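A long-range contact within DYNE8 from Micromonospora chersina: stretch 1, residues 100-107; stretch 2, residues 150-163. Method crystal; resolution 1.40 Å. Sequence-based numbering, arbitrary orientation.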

# COMPACT_ATOMS: atom_id res chain seq x y z
N GLY A 100 -3.43 -4.85 8.65
CA GLY A 100 -2.04 -4.38 8.57
C GLY A 100 -1.96 -3.17 7.68
O GLY A 100 -2.80 -3.04 6.80
N LEU A 101 -0.97 -2.32 7.87
CA LEU A 101 -0.71 -1.19 6.99
C LEU A 101 0.42 -1.42 6.01
O LEU A 101 1.42 -2.03 6.31
CB LEU A 101 -0.41 0.09 7.78
CG LEU A 101 -1.40 0.43 8.91
CD1 LEU A 101 -0.92 1.71 9.57
CD2 LEU A 101 -2.77 0.62 8.33
N LEU A 102 0.21 -0.87 4.82
CA LEU A 102 1.29 -0.84 3.75
C LEU A 102 1.65 0.57 3.40
O LEU A 102 0.77 1.34 3.04
CB LEU A 102 0.74 -1.53 2.51
CG LEU A 102 0.17 -2.95 2.68
CD1 LEU A 102 -0.50 -3.43 1.33
CD2 LEU A 102 1.22 -3.94 3.08
N PHE A 103 2.95 0.89 3.51
CA PHE A 103 3.38 2.25 3.16
C PHE A 103 4.21 2.19 1.86
O PHE A 103 5.27 1.53 1.83
CB PHE A 103 4.26 2.81 4.28
CG PHE A 103 3.43 3.22 5.51
CD1 PHE A 103 2.85 4.46 5.53
CD2 PHE A 103 3.23 2.35 6.60
CE1 PHE A 103 2.05 4.88 6.63
CE2 PHE A 103 2.40 2.78 7.71
CZ PHE A 103 1.84 4.02 7.72
N PRO A 104 3.70 2.84 0.79
CA PRO A 104 4.35 2.68 -0.52
C PRO A 104 5.63 3.44 -0.63
O PRO A 104 5.96 4.43 0.07
CB PRO A 104 3.31 3.29 -1.46
CG PRO A 104 2.68 4.38 -0.64
CD PRO A 104 2.54 3.74 0.78
N GLY A 105 6.38 3.00 -1.66
CA GLY A 105 7.56 3.81 -2.10
C GLY A 105 7.24 4.48 -3.43
O GLY A 105 6.05 4.68 -3.83
N GLN A 106 8.34 4.81 -4.10
CA GLN A 106 8.18 5.45 -5.41
C GLN A 106 7.62 4.52 -6.51
O GLN A 106 7.88 3.33 -6.49
CB GLN A 106 9.53 6.19 -5.67
CG GLN A 106 9.71 6.82 -6.96
CD GLN A 106 11.15 7.31 -7.10
OE1 GLN A 106 11.92 6.83 -7.93
NE2 GLN A 106 11.51 8.21 -6.27
N ALA A 107 6.81 5.06 -7.43
CA ALA A 107 6.27 4.33 -8.59
C ALA A 107 7.41 3.73 -9.41
O ALA A 107 8.51 4.26 -9.43
CB ALA A 107 5.47 5.30 -9.47
N ALA A 150 7.47 14.13 -1.73
CA ALA A 150 6.05 14.18 -2.09
C ALA A 150 5.31 12.96 -1.63
O ALA A 150 4.21 13.11 -1.01
CB ALA A 150 5.87 14.38 -3.55
N ILE A 151 5.85 11.77 -1.88
CA ILE A 151 5.16 10.54 -1.47
C ILE A 151 5.09 10.51 0.05
O ILE A 151 4.02 10.11 0.62
CB ILE A 151 5.96 9.38 -1.96
CG1 ILE A 151 5.77 9.34 -3.50
CG2 ILE A 151 5.51 8.05 -1.34
CD1 ILE A 151 6.83 8.41 -4.22
N ILE A 152 6.15 10.84 0.79
CA ILE A 152 6.16 10.78 2.26
C ILE A 152 5.19 11.83 2.79
O ILE A 152 4.45 11.49 3.74
CB ILE A 152 7.60 10.93 2.77
CG1 ILE A 152 8.39 9.69 2.45
CG2 ILE A 152 7.57 11.29 4.24
CD1 ILE A 152 7.88 8.42 3.26
N ALA A 153 5.07 13.00 2.18
CA ALA A 153 4.06 13.98 2.68
C ALA A 153 2.67 13.38 2.56
O ALA A 153 1.84 13.51 3.52
CB ALA A 153 4.19 15.28 1.91
N ASP A 154 2.33 12.70 1.48
CA ASP A 154 0.99 12.09 1.33
C ASP A 154 0.85 10.97 2.34
O ASP A 154 -0.23 10.78 2.92
CB ASP A 154 0.69 11.59 -0.09
CG ASP A 154 0.45 12.73 -1.06
OD1 ASP A 154 -0.07 13.81 -0.67
OD2 ASP A 154 0.74 12.51 -2.27
N SER A 155 1.86 10.13 2.55
CA SER A 155 1.79 9.06 3.60
C SER A 155 1.55 9.66 4.96
O SER A 155 0.80 9.06 5.80
CB SER A 155 3.01 8.16 3.55
OG SER A 155 2.99 7.51 2.26
N LEU A 156 2.22 10.75 5.27
CA LEU A 156 2.05 11.35 6.63
C LEU A 156 0.63 11.90 6.73
O LEU A 156 0.05 11.85 7.82
CB LEU A 156 3.07 12.51 6.80
CG LEU A 156 4.47 11.98 6.93
CD1 LEU A 156 5.47 13.18 6.82
CD2 LEU A 156 4.76 11.22 8.27
N ALA A 157 0.04 12.41 5.66
CA ALA A 157 -1.39 12.83 5.67
C ALA A 157 -2.24 11.61 5.88
O ALA A 157 -3.23 11.67 6.68
CB ALA A 157 -1.74 13.50 4.37
N GLY A 158 -1.94 10.47 5.26
CA GLY A 158 -2.71 9.25 5.61
C GLY A 158 -2.54 8.83 7.05
O GLY A 158 -3.55 8.35 7.59
N ILE A 159 -1.36 8.96 7.65
CA ILE A 159 -1.25 8.63 9.06
C ILE A 159 -2.13 9.62 9.86
O ILE A 159 -2.78 9.16 10.83
CB ILE A 159 0.20 8.74 9.46
CG1 ILE A 159 1.00 7.58 8.81
CG2 ILE A 159 0.35 8.73 11.00
CD1 ILE A 159 2.52 7.78 8.84
N ARG A 160 -2.19 10.86 9.54
CA ARG A 160 -3.09 11.83 10.25
C ARG A 160 -4.53 11.35 10.09
O ARG A 160 -5.28 11.49 11.13
CB ARG A 160 -2.96 13.19 9.68
CG ARG A 160 -1.58 13.84 10.11
CD ARG A 160 -1.56 15.37 9.86
NE ARG A 160 -1.91 15.77 8.50
CZ ARG A 160 -1.07 15.95 7.45
NH1 ARG A 160 0.19 15.64 7.57
NH2 ARG A 160 -1.52 16.37 6.28
N TRP A 161 -4.95 10.78 8.97
CA TRP A 161 -6.33 10.24 8.87
C TRP A 161 -6.51 9.06 9.75
O TRP A 161 -7.53 8.95 10.48
CB TRP A 161 -6.57 9.89 7.37
CG TRP A 161 -7.93 9.28 7.02
CD1 TRP A 161 -8.15 8.03 6.61
CD2 TRP A 161 -9.16 9.96 7.11
NE1 TRP A 161 -9.52 7.87 6.39
CE2 TRP A 161 -10.15 9.04 6.70
CE3 TRP A 161 -9.53 11.26 7.46
CZ2 TRP A 161 -11.53 9.38 6.64
CZ3 TRP A 161 -10.95 11.61 7.38
CH2 TRP A 161 -11.89 10.64 6.95
N LEU A 162 -5.58 8.13 9.76
CA LEU A 162 -5.67 7.00 10.71
C LEU A 162 -5.72 7.50 12.14
O LEU A 162 -6.50 6.92 12.99
CB LEU A 162 -4.46 6.00 10.62
CG LEU A 162 -4.29 5.39 9.25
CD1 LEU A 162 -3.01 4.56 9.25
CD2 LEU A 162 -5.48 4.50 8.85
N ASP A 163 -4.93 8.50 12.48
CA ASP A 163 -4.97 9.06 13.87
C ASP A 163 -6.35 9.72 14.15
O ASP A 163 -6.90 9.44 15.27
CB ASP A 163 -3.92 10.15 14.02
CG ASP A 163 -2.47 9.66 13.98
OD1 ASP A 163 -2.20 8.47 14.26
OD2 ASP A 163 -1.67 10.65 13.75
O HOH W 1 5.10 5.66 2.43

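No direct hydrogen bond joins these two stretches; the polar link between them is a single water. Water 1 donates to P104 O at 2.8 Å and forms a second hydrogen bond, also 2.8 Å long, with S155 OG, so a backbone carbonyl just beyond the end of the strand is tied to a helix side chain without the two meeting. The rest is van der Waals packing, and the contact illustrates how a strand and a helix can adhere through a few well-placed apolar groups.

The strand, 100-103, runs nearly antiparallel to the helix, at 158°, with the axes 10.6 Å apart at their closest. Alternation along the strand selects its contributors: L101 and F103 point toward the helix, whereas L102, between them, is out of reach. On the helix, I151, S155 and L162 point toward stretch 1, and I159, set sideways, brings its end nearer.

L101 CD1 meets L162 CD1 at 3.5 Å, two branched leucines, both m,t rotamers, touching tip to tip. F103 presents its ring edge: CE1 lies 3.6 Å from I159 CG1, and CD1 lies 4.2 Å from S155 CB. Here the CA atoms of F103 and S155 come within 7.0 Å, and the short serine side chain leaves the ring edge lying beside its CB.

Past the strand, the chain continues along I151, which has the largest covered area, 73 Å². Its CG2 lies 3.9 Å from P104 O, while its CD1 reaches G105 O at 3.8 Å and Q106 CA at 3.5 Å. A long, branched side chain thus packs against backbone as well as side-chain atoms. G105 contributes through its backbone alone. Altogether 343 Å² is buried, summed over both sides, a modest area.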